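Local coordinates for cadherin-23 (Mus musculus, PDB 5UZ8), which is a calcium-binding cadherin, also called otocadherin, that probably serves cell adhesion and mechanotransduction in hearing, at residues 55-59 with 69-74; 81-87 with 99-105. The contacts are given in a common frame with arbitrary orientation. Where two conformers were deposited one is given. Residues are numbered along the deposited sequence.

Contact 1: residues 55-59 with 69-74; sequences PGYVQ and IANRTV
Tyr57 and Gln59 bury more surface here than any other residues, followed by Ile69, which faces Gln59 across the antiparallel hairpin of strands 58-60 and 66-70. Gln59 and Ile69 form a hydrogen-bonded pair: Gln59 N to Ile69 O is 3.0 Å and Ile69 N to Gln59 O 2.8 Å. Their side chains share one face, Gln59 CG 3.8 Å from Ile69 CG1. Val58 and Ala70 follow as a non-hydrogen-bonded pair, CA atoms 4.8 Å apart. Beyond it both chains leave regular strand but stay hydrogen-bonded: Asn71 N to Tyr57 O (2.9 Å) and Arg72 N to Gly56 O (3.1 Å). The Gly56 backbone (phi 102°, psi -9°) calls for glycine, since a CB would jam against Pro55 O. Tyr57, chi1 m, has Val74 CG2 over one ring face, CD1 3.8 Å from Val74 CB, and turns its edge to the carbonyls of Arg72 and Thr73. Within the cadherin sandwich, Tyr57 packs on Leu82 of strand 81-89, while Val58 is buried among Leu29, Leu49, Leu52 and Phe84.

Contact 2: residues 81-87 with 99-105; sequences WLNFTVR and EIPVYLE
Strands 81-87 and 99-105 run antiparallel at 152°, their axes 4.6 Å apart at closest, paired from Trp81 with Glu105 to Arg87 with Glu99. Three hydrogen-bonded pairs carry the backbone: Leu82 N to Leu104 O 3.0 Å and Leu104 N to Leu82 O 2.9 Å; Phe84 N to Val102 O 3.1 Å and Val102 N to Phe84 O 2.7 Å; Val86 N to Ile100 O 2.9 Å and Ile100 N to Val86 O 3.0 Å. These six side chains face the core of the Greek-key cadherin beta-sandwich, where Val86, Val102 and Leu104 meet Val32, Ile30 and Leu29 of strand 28-35 in the other sheet. Phe84, chi1 p, makes a CH-pi contact, Val102 CB standing 3.8 Å from its ring centroid. On the outer face, Trp81 (chi1 m, chi2 90°) folds its six-membered ring over Glu105 CA, 3.9 Å from the centroid. At the last pair of the two segments, extended Arg87, chi1 to chi3 all t, puts NH1 2.8 Å from Glu99 OE2 in a salt bridge.

How the contacts relate
Both contacts are hairpins of the first cadherin repeat in this fragment, with centres about 12 Å apart; the 55-74 hairpin is complete before the chain enters the 81-105 hairpin. Contact 1 lies at the edge of the sheet ordered 6-7, 28-35, 66-70, 58-60, while contact 2 makes the two central strands of the sheet ordered 15-20, 97-107, 81-89, 46-53. The chain from strand 66-70 to strand 81-89 therefore crosses between the sheets of the sandwich. The hairpins touch between the sheets: Val58 CG2 is 4.0 Å from Phe84 CD1 in the core, and the partly exposed loop residue Tyr57 brings CD2 to 3.6 Å from Leu82 CD2. Apolar packing thus joins them into one repeat.

Contact 1: residues 55-59 with 69-74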
# COMPACT_ATOMS: atom_id res chain seq x y z
N PRO A 55 -16.53 -16.67 -32.54
CA PRO A 55 -16.16 -18.03 -32.89
C PRO A 55 -15.08 -18.63 -31.98
O PRO A 55 -14.38 -17.91 -31.24
CB PRO A 55 -15.62 -17.89 -34.33
CG PRO A 55 -15.03 -16.52 -34.37
CD PRO A 55 -15.96 -15.70 -33.49
N GLY A 56 -14.95 -19.94 -32.05
CA GLY A 56 -13.83 -20.63 -31.44
C GLY A 56 -14.05 -21.33 -30.12
O GLY A 56 -13.16 -22.05 -29.67
N TYR A 57 -15.22 -21.13 -29.49
CA TYR A 57 -15.44 -21.57 -28.13
C TYR A 57 -16.33 -22.79 -27.94
O TYR A 57 -16.36 -23.35 -26.82
CB TYR A 57 -15.97 -20.44 -27.26
CG TYR A 57 -15.05 -19.22 -27.20
CD1 TYR A 57 -14.01 -19.15 -26.25
CD2 TYR A 57 -15.24 -18.16 -28.04
CE1 TYR A 57 -13.20 -18.03 -26.18
CE2 TYR A 57 -14.41 -17.05 -27.99
CZ TYR A 57 -13.41 -17.00 -27.05
OH TYR A 57 -12.60 -15.90 -26.99
N VAL A 58 -17.06 -23.20 -28.98
CA VAL A 58 -18.01 -24.29 -28.89
C VAL A 58 -17.97 -25.18 -30.12
O VAL A 58 -17.60 -24.75 -31.22
CB VAL A 58 -19.47 -23.77 -28.72
CG1 VAL A 58 -19.56 -22.74 -27.62
CG2 VAL A 58 -19.99 -23.17 -30.01
N GLN A 59 -18.33 -26.44 -29.92
CA GLN A 59 -18.47 -27.37 -31.03
C GLN A 59 -19.40 -28.50 -30.62
O GLN A 59 -19.53 -28.80 -29.42
CB GLN A 59 -17.12 -27.93 -31.46
CG GLN A 59 -16.46 -28.82 -30.40
CD GLN A 59 -15.02 -29.08 -30.72
OE1 GLN A 59 -14.20 -28.18 -30.60
NE2 GLN A 59 -14.70 -30.30 -31.14
N ILE A 69 -20.03 -28.96 -26.64
CA ILE A 69 -18.92 -28.95 -25.69
C ILE A 69 -18.01 -27.75 -25.93
O ILE A 69 -18.00 -27.15 -27.01
CB ILE A 69 -18.11 -30.26 -25.75
CG1 ILE A 69 -17.36 -30.40 -27.10
CG2 ILE A 69 -19.02 -31.46 -25.50
CD1 ILE A 69 -16.57 -31.68 -27.29
N ALA A 70 -17.23 -27.43 -24.90
CA ALA A 70 -16.23 -26.39 -24.99
C ALA A 70 -15.07 -26.76 -25.95
O ALA A 70 -14.54 -27.87 -25.92
CB ALA A 70 -15.69 -26.06 -23.59
N ASN A 71 -14.71 -25.79 -26.79
CA ASN A 71 -13.55 -25.82 -27.63
C ASN A 71 -12.47 -25.00 -26.92
O ASN A 71 -11.89 -25.51 -25.98
CB ASN A 71 -13.88 -25.37 -29.06
CG ASN A 71 -12.71 -25.47 -30.02
OD1 ASN A 71 -11.64 -25.97 -29.67
ND2 ASN A 71 -12.93 -25.03 -31.26
N ARG A 72 -12.20 -23.76 -27.33
CA ARG A 72 -11.35 -22.91 -26.53
C ARG A 72 -12.06 -22.57 -25.22
O ARG A 72 -13.29 -22.48 -25.16
CB ARG A 72 -10.94 -21.65 -27.29
CG ARG A 72 -10.00 -21.98 -28.43
CD ARG A 72 -9.78 -20.81 -29.36
NE ARG A 72 -8.84 -21.20 -30.40
CZ ARG A 72 -9.13 -21.96 -31.45
NH1 ARG A 72 -10.38 -22.41 -31.67
NH2 ARG A 72 -8.14 -22.25 -32.31
N THR A 73 -11.27 -22.40 -24.17
CA THR A 73 -11.84 -21.92 -22.91
C THR A 73 -12.20 -20.45 -23.03
O THR A 73 -11.50 -19.67 -23.65
CB THR A 73 -10.88 -22.07 -21.73
OG1 THR A 73 -9.64 -21.42 -22.04
CG2 THR A 73 -10.67 -23.53 -21.46
N VAL A 74 -13.33 -20.10 -22.44
CA VAL A 74 -13.86 -18.73 -22.50
C VAL A 74 -13.47 -17.96 -21.24
O VAL A 74 -13.35 -18.54 -20.15
CB VAL A 74 -15.39 -18.75 -22.70
CG1 VAL A 74 -16.13 -19.17 -21.44
CG2 VAL A 74 -15.89 -17.42 -23.21
O HOH W 1 -15.70 -22.49 -24.17
O HOH W 2 -15.41 -23.56 -32.12

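Contact 2: residues 81-87 with 99-105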
# COMPACT_ATOMS: atom_id res chain seq x y z
N TRP A 81 -21.23 -13.50 -23.68
CA TRP A 81 -22.22 -14.38 -24.30
C TRP A 81 -21.57 -15.18 -25.44
O TRP A 81 -20.84 -14.63 -26.24
CB TRP A 81 -23.39 -13.54 -24.86
CG TRP A 81 -24.21 -12.95 -23.75
CD1 TRP A 81 -24.03 -11.76 -23.16
CD2 TRP A 81 -25.32 -13.58 -23.09
NE1 TRP A 81 -24.97 -11.58 -22.14
CE2 TRP A 81 -25.77 -12.69 -22.09
CE3 TRP A 81 -25.99 -14.80 -23.26
CZ2 TRP A 81 -26.85 -12.98 -21.26
CZ3 TRP A 81 -27.08 -15.10 -22.42
CH2 TRP A 81 -27.49 -14.19 -21.44
N LEU A 82 -21.81 -16.48 -25.46
CA LEU A 82 -21.46 -17.30 -26.63
C LEU A 82 -22.78 -17.63 -27.33
O LEU A 82 -23.55 -18.45 -26.83
CB LEU A 82 -20.76 -18.58 -26.24
CG LEU A 82 -19.38 -18.39 -25.60
CD1 LEU A 82 -18.83 -19.71 -25.07
CD2 LEU A 82 -18.45 -17.70 -26.57
N ASN A 83 -23.02 -16.98 -28.47
CA ASN A 83 -24.25 -17.21 -29.23
C ASN A 83 -23.94 -17.98 -30.51
O ASN A 83 -22.88 -17.82 -31.13
CB ASN A 83 -24.94 -15.87 -29.52
CG ASN A 83 -25.21 -15.07 -28.26
OD1 ASN A 83 -25.40 -15.64 -27.17
ND2 ASN A 83 -25.17 -13.76 -28.36
N PHE A 84 -24.89 -18.82 -30.92
CA PHE A 84 -24.78 -19.57 -32.14
C PHE A 84 -26.14 -20.14 -32.51
O PHE A 84 -27.12 -19.99 -31.78
CB PHE A 84 -23.71 -20.68 -32.04
CG PHE A 84 -23.92 -21.62 -30.91
CD1 PHE A 84 -23.49 -21.28 -29.62
CD2 PHE A 84 -24.54 -22.85 -31.11
CE1 PHE A 84 -23.65 -22.17 -28.58
CE2 PHE A 84 -24.71 -23.73 -30.05
CZ PHE A 84 -24.27 -23.39 -28.78
N THR A 85 -26.17 -20.77 -33.66
CA THR A 85 -27.36 -21.40 -34.20
C THR A 85 -27.10 -22.88 -34.31
O THR A 85 -26.03 -23.29 -34.78
CB THR A 85 -27.62 -20.83 -35.58
OG1 THR A 85 -27.98 -19.46 -35.45
CG2 THR A 85 -28.73 -21.55 -36.28
N VAL A 86 -28.08 -23.69 -33.92
CA VAL A 86 -28.05 -25.12 -34.18
C VAL A 86 -28.98 -25.41 -35.34
O VAL A 86 -30.12 -24.94 -35.35
CB VAL A 86 -28.53 -25.93 -32.96
CG1 VAL A 86 -28.49 -27.41 -33.29
CG2 VAL A 86 -27.67 -25.67 -31.73
N ARG A 87 -28.47 -26.14 -36.34
CA ARG A 87 -29.27 -26.61 -37.47
C ARG A 87 -29.46 -28.10 -37.31
O ARG A 87 -28.48 -28.82 -37.16
CB ARG A 87 -28.57 -26.32 -38.80
CG ARG A 87 -29.33 -26.72 -40.05
CD ARG A 87 -28.55 -26.37 -41.31
NE ARG A 87 -29.19 -26.88 -42.53
CZ ARG A 87 -30.18 -26.26 -43.20
NH1 ARG A 87 -30.69 -25.10 -42.78
NH2 ARG A 87 -30.68 -26.83 -44.30
N GLU A 99 -33.71 -24.57 -37.68
CA GLU A 99 -32.63 -23.86 -37.03
C GLU A 99 -33.16 -23.12 -35.82
O GLU A 99 -34.30 -22.70 -35.79
CB GLU A 99 -32.02 -22.87 -38.00
CG GLU A 99 -31.16 -23.56 -39.04
CD GLU A 99 -30.47 -22.60 -39.99
OE1 GLU A 99 -30.43 -21.38 -39.71
OE2 GLU A 99 -29.95 -23.10 -41.00
N ILE A 100 -32.31 -22.98 -34.82
CA ILE A 100 -32.72 -22.31 -33.61
C ILE A 100 -31.52 -21.61 -32.97
O ILE A 100 -30.40 -22.12 -33.05
CB ILE A 100 -33.37 -23.31 -32.64
CG1 ILE A 100 -34.02 -22.58 -31.46
CG2 ILE A 100 -32.39 -24.37 -32.17
CD1 ILE A 100 -34.93 -23.47 -30.64
N PRO A 101 -31.74 -20.47 -32.30
CA PRO A 101 -30.63 -19.83 -31.61
C PRO A 101 -30.33 -20.44 -30.26
O PRO A 101 -31.25 -20.92 -29.55
CB PRO A 101 -31.08 -18.37 -31.44
CG PRO A 101 -32.41 -18.24 -32.07
CD PRO A 101 -32.93 -19.60 -32.36
N VAL A 102 -29.06 -20.36 -29.91
CA VAL A 102 -28.58 -20.70 -28.57
C VAL A 102 -27.85 -19.50 -27.99
O VAL A 102 -27.06 -18.84 -28.69
CB VAL A 102 -27.68 -21.96 -28.56
CG1 VAL A 102 -27.21 -22.27 -27.14
CG2 VAL A 102 -28.43 -23.17 -29.12
N TYR A 103 -28.12 -19.23 -26.72
CA TYR A 103 -27.48 -18.12 -26.00
C TYR A 103 -26.84 -18.69 -24.72
O TYR A 103 -27.56 -19.01 -23.76
CB TYR A 103 -28.49 -17.03 -25.65
CG TYR A 103 -29.30 -16.47 -26.83
CD1 TYR A 103 -28.73 -15.59 -27.74
CD2 TYR A 103 -30.63 -16.80 -27.00
CE1 TYR A 103 -29.46 -15.07 -28.81
CE2 TYR A 103 -31.36 -16.31 -28.07
CZ TYR A 103 -30.78 -15.45 -28.96
OH TYR A 103 -31.54 -14.94 -29.99
N LEU A 104 -25.51 -18.80 -24.70
CA LEU A 104 -24.82 -19.26 -23.51
C LEU A 104 -24.34 -18.06 -22.71
O LEU A 104 -23.57 -17.22 -23.20
CB LEU A 104 -23.65 -20.19 -23.85
CG LEU A 104 -23.98 -21.43 -24.66
CD1 LEU A 104 -22.68 -22.19 -24.95
CD2 LEU A 104 -25.00 -22.30 -23.96
N GLU A 105 -24.82 -17.99 -21.47
CA GLU A 105 -24.58 -16.86 -20.58
C GLU A 105 -23.32 -17.15 -19.78
O GLU A 105 -23.30 -18.06 -18.95
CB GLU A 105 -25.78 -16.71 -19.64
CG GLU A 105 -25.72 -15.56 -18.63
CD GLU A 105 -27.03 -15.41 -17.87
OE1 GLU A 105 -27.91 -16.28 -17.97
OE2 GLU A 105 -27.21 -14.40 -17.20